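Local coordinates for protein ADP-ribosyltransferase (Staphylococcus aureus, PDB 1OJQ) that probably transfers a single ADP-ribose unit from NAD+ to a target protein, as a bacterial exoenzyme of the C3 type, at residues I33-K38 against K170-Y175. Residues are numbered along the deposited sequence; the frame is centred on the assembly and turned at random.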
ATOM      1  N   ILE A  33      -5.536  12.610   8.778  1.00  3.90           N
ATOM      2  CA  ILE A  33      -5.419  11.923   7.485  1.00  3.45           C
ATOM      3  C   ILE A  33      -4.978  12.920   6.424  1.00  5.14           C
ATOM      4  O   ILE A  33      -4.082  12.634   5.620  1.00  8.46           O
ATOM      5  CB  ILE A  33      -6.747  11.272   7.072  1.00  5.10           C
ATOM      6  CG1 ILE A  33      -7.185  10.165   8.042  1.00  7.07           C
ATOM      7  CG2 ILE A  33      -6.716  10.765   5.636  1.00  7.48           C
ATOM      8  CD1 ILE A  33      -8.671   9.843   7.896  1.00  6.92           C
ATOM      9  N   TYR A  34      -5.583  14.104   6.396  1.00  4.71           N
ATOM     10  CA  TYR A  34      -5.249  15.073   5.338  1.00  5.76           C
ATOM     11  C   TYR A  34      -3.767  15.414   5.403  1.00  7.30           C
ATOM     12  O   TYR A  34      -3.055  15.379   4.403  1.00  8.82           O
ATOM     13  CB  TYR A  34      -6.090  16.353   5.441  1.00  7.03           C
ATOM     14  CG  TYR A  34      -5.955  17.210   4.201  1.00  5.95           C
ATOM     15  CD1 TYR A  34      -6.821  17.055   3.123  1.00  5.70           C
ATOM     16  CD2 TYR A  34      -4.960  18.175   4.091  1.00  8.82           C
ATOM     17  CE1 TYR A  34      -6.721  17.813   1.975  1.00  6.96           C
ATOM     18  CE2 TYR A  34      -4.844  18.946   2.947  1.00  7.96           C
ATOM     19  CZ  TYR A  34      -5.719  18.769   1.899  1.00  9.41           C
ATOM     20  OH  TYR A  34      -5.594  19.546   0.778  1.00  8.69           O
ATOM     21  N   ASN A  35      -3.280  15.780   6.583  1.00  7.42           N
ATOM     22  CA  ASN A  35      -1.870  16.142   6.716  1.00  8.32           C
ATOM     23  C   ASN A  35      -0.944  15.003   6.309  1.00  9.15           C
ATOM     24  O   ASN A  35       0.114  15.252   5.724  1.00  7.21           O
ATOM     25  CB  ASN A  35      -1.552  16.596   8.142  1.00  6.32           C
ATOM     26  CG  ASN A  35      -2.094  17.986   8.407  1.00  9.21           C
ATOM     27  OD1 ASN A  35      -2.337  18.784   7.491  1.00 13.17           O
ATOM     28  ND2 ASN A  35      -2.304  18.277   9.685  1.00 14.23           N
ATOM     29  N   TYR A  36      -1.316  13.760   6.598  1.00  7.11           N
ATOM     30  CA  TYR A  36      -0.497  12.630   6.157  1.00  6.95           C
ATOM     31  C   TYR A  36      -0.405  12.602   4.639  1.00  6.36           C
ATOM     32  O   TYR A  36       0.687  12.428   4.078  1.00  8.96           O
ATOM     33  CB  TYR A  36      -1.033  11.295   6.740  1.00  6.84           C
ATOM     34  CG  TYR A  36      -0.071  10.182   6.348  1.00  6.08           C
ATOM     35  CD1 TYR A  36       1.074   9.972   7.112  1.00  8.41           C
ATOM     36  CD2 TYR A  36      -0.288   9.382   5.241  1.00  5.25           C
ATOM     37  CE1 TYR A  36       1.967   8.961   6.760  1.00 10.43           C
ATOM     38  CE2 TYR A  36       0.602   8.379   4.880  1.00  9.01           C
ATOM     39  CZ  TYR A  36       1.724   8.176   5.651  1.00  8.39           C
ATOM     40  OH  TYR A  36       2.619   7.183   5.298  1.00  9.91           O
ATOM     41  N   THR A  37      -1.537  12.739   3.950  1.00  6.24           N
ATOM     42  CA  THR A  37      -1.543  12.686   2.490  1.00  7.07           C
ATOM     43  C   THR A  37      -0.723  13.817   1.874  1.00 11.99           C
ATOM     44  O   THR A  37      -0.153  13.589   0.809  1.00 12.72           O
ATOM     45  CB  THR A  37      -2.948  12.739   1.868  1.00 10.04           C
ATOM     46  OG1 THR A  37      -3.544  14.035   2.083  1.00  8.13           O
ATOM     47  CG2 THR A  37      -3.853  11.686   2.497  1.00  8.27           C
ATOM     48  N   LYS A  38      -0.633  14.974   2.509  1.00  8.48           N
ATOM     49  CA  LYS A  38       0.142  16.108   2.043  1.00 11.77           C
ATOM     50  C   LYS A  38       1.657  15.889   2.085  1.00 10.05           C
ATOM     51  O   LYS A  38       2.368  16.394   1.234  1.00 13.08           O
ATOM     52  CB  LYS A  38      -0.073  17.324   2.960  1.00  9.93           C
ATOM     53  CG  LYS A  38      -1.462  17.889   3.055  1.00 20.73           C
ATOM     54  CD  LYS A  38      -1.446  19.033   4.070  1.00 31.35           C
ATOM     55  CE  LYS A  38      -0.967  20.324   3.427  1.00 23.20           C
ATOM     56  NZ  LYS A  38      -0.900  21.417   4.449  1.00 13.39           N
ATOM     57  N   LYS A 170     -12.998  14.591  -0.131  1.00  7.80           N
ATOM     58  CA  LYS A 170     -12.202  15.770  -0.437  1.00  9.19           C
ATOM     59  C   LYS A 170     -11.660  16.451   0.801  1.00 12.62           C
ATOM     60  O   LYS A 170     -10.682  17.186   0.657  1.00 15.72           O
ATOM     61  CB  LYS A 170     -13.016  16.778  -1.258  1.00 18.52           C
ATOM     62  CG  LYS A 170     -13.532  16.226  -2.574  1.00 34.46           C
ATOM     63  CD  LYS A 170     -12.742  16.718  -3.770  1.00 41.33           C
ATOM     64  CE  LYS A 170     -12.861  15.754  -4.945  1.00 45.53           C
ATOM     65  NZ  LYS A 170     -12.758  16.466  -6.248  1.00 49.93           N
ATOM     66  N   GLU A 171     -12.251  16.201   1.964  1.00 10.10           N
ATOM     67  CA  GLU A 171     -11.714  16.805   3.175  1.00  7.37           C
ATOM     68  C   GLU A 171     -10.664  15.943   3.861  1.00 10.48           C
ATOM     69  O   GLU A 171     -10.046  16.370   4.854  1.00 11.24           O
ATOM     70  CB  GLU A 171     -12.882  17.113   4.117  1.00 13.82           C
ATOM     71  CG  GLU A 171     -13.323  15.911   4.932  1.00 18.32           C
ATOM     72  CD  GLU A 171     -14.223  14.968   4.155  1.00 22.25           C
ATOM     73  OE1 GLU A 171     -14.812  14.069   4.798  1.00 25.64           O
ATOM     74  OE2 GLU A 171     -14.359  15.095   2.921  1.00 16.56           O
ATOM     75  N   LEU A 172     -10.443  14.720   3.374  1.00  8.65           N
ATOM     76  CA  LEU A 172      -9.520  13.770   3.959  1.00  7.26           C
ATOM     77  C   LEU A 172      -8.198  13.666   3.180  1.00  9.85           C
ATOM     78  O   LEU A 172      -7.198  13.302   3.803  1.00  9.91           O
ATOM     79  CB  LEU A 172     -10.109  12.352   4.021  1.00  7.42           C
ATOM     80  CG  LEU A 172     -11.409  12.177   4.809  1.00  8.20           C
ATOM     81  CD1 LEU A 172     -11.833  10.709   4.804  1.00  5.58           C
ATOM     82  CD2 LEU A 172     -11.255  12.710   6.225  1.00  8.94           C
ATOM     83  N   THR A 173      -8.199  13.928   1.867  1.00  6.41           N
ATOM     84  CA  THR A 173      -6.948  13.726   1.108  1.00  6.91           C
ATOM     85  C   THR A 173      -6.580  14.901   0.214  1.00  6.56           C
ATOM     86  O   THR A 173      -7.451  15.498  -0.415  1.00  6.02           O
ATOM     87  CB  THR A 173      -7.020  12.439   0.251  1.00  7.04           C
ATOM     88  OG1 THR A 173      -5.772  12.282  -0.443  1.00  8.01           O
ATOM     89  CG2 THR A 173      -8.104  12.501  -0.802  1.00  9.63           C
ATOM     90  N   ALA A 174      -5.285  15.222   0.174  1.00  6.25           N
ATOM     91  CA  ALA A 174      -4.750  16.256  -0.701  1.00 10.67           C
ATOM     92  C   ALA A 174      -4.675  15.754  -2.142  1.00 14.19           C
ATOM     93  O   ALA A 174      -4.390  16.528  -3.069  1.00  8.91           O
ATOM     94  CB  ALA A 174      -3.381  16.716  -0.208  1.00 12.38           C
ATOM     95  N   TYR A 175      -4.943  14.458  -2.308  1.00 10.81           N
ATOM     96  CA  TYR A 175      -4.846  13.802  -3.609  1.00  8.42           C
ATOM     97  C   TYR A 175      -6.091  12.996  -3.960  1.00 12.41           C
ATOM     98  O   TYR A 175      -6.002  11.766  -4.029  1.00  7.37           O
ATOM     99  CB  TYR A 175      -3.624  12.859  -3.612  1.00  8.22           C
ATOM    100  CG  TYR A 175      -2.342  13.666  -3.597  1.00 11.11           C
ATOM    101  CD1 TYR A 175      -1.817  14.126  -2.391  1.00 10.71           C
ATOM    102  CD2 TYR A 175      -1.682  13.966  -4.779  1.00 16.67           C
ATOM    103  CE1 TYR A 175      -0.652  14.872  -2.341  1.00 11.79           C
ATOM    104  CE2 TYR A 175      -0.515  14.715  -4.740  1.00 22.93           C
ATOM    105  CZ  TYR A 175      -0.014  15.155  -3.535  1.00 21.26           C
ATOM    106  OH  TYR A 175       1.142  15.894  -3.503  1.00 14.71           O
TER
HETATM  107  O   HOH W   1       2.317  16.558  -1.236  1.00 24.89           O
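The last turns of helix 27-38 meet 170-175, an irregular part of the loop between strands 165-166 and 180-183. The two backbones come close at two places: the CA atoms of Tyr-34 and Leu-172 lie 4.7 Å apart, those of Lys-38 and Ala-174 5.6 Å. The first approach brings the carbonyl O of Leu-172 within 3.0 Å of Tyr-34 CA, a CA-H...O contact.

Thr-37 makes the direct hydrogen bond between the segments. Thr-37 OG1 accepts from Ala-174 N (2.8 Å, N-H...O angle 171°) and donates to Tyr-34 O (2.7 Å), one turn back in its own helix. A hydroxyl suits this place because it can do both at once; the short side chain brings OG1 to the backbone, and the methyl that threonine adds, Thr-37 CG2, packs 3.6 Å from Thr-173 OG1. In the loop, Thr-173 OG1 accepts from Tyr-175 N at 3.0 Å, closing an ST turn. The Tyr-34 ring lies along the loop backbone. Ala-174 CB packs at van der Waals distance on Tyr-34 CZ (3.8 Å), and alanine carries no longer side chain to lift the ring off the backbone, which Tyr-34 CE1 approaches to 3.4 Å at Thr-173 C. On the buried side, Ile-33 CG2 packs 4.1 Å from Leu-172 CB, and Ile-33 also touches Thr-71 of helix 59-73. At the helix end, a water bridges Lys-38 O (2.5 Å) and Tyr-175 OH (2.6 Å).

Thr-37 is an NAD+-binding residue, and its side chain lies about 4 Å from that of Glu-180, another, although no NAD+ is bound here. The contact thus ties a residue of the nucleotide site to the loop leading toward Glu-180, with the Thr-37 hydroxyl already engaged in two hydrogen bonds.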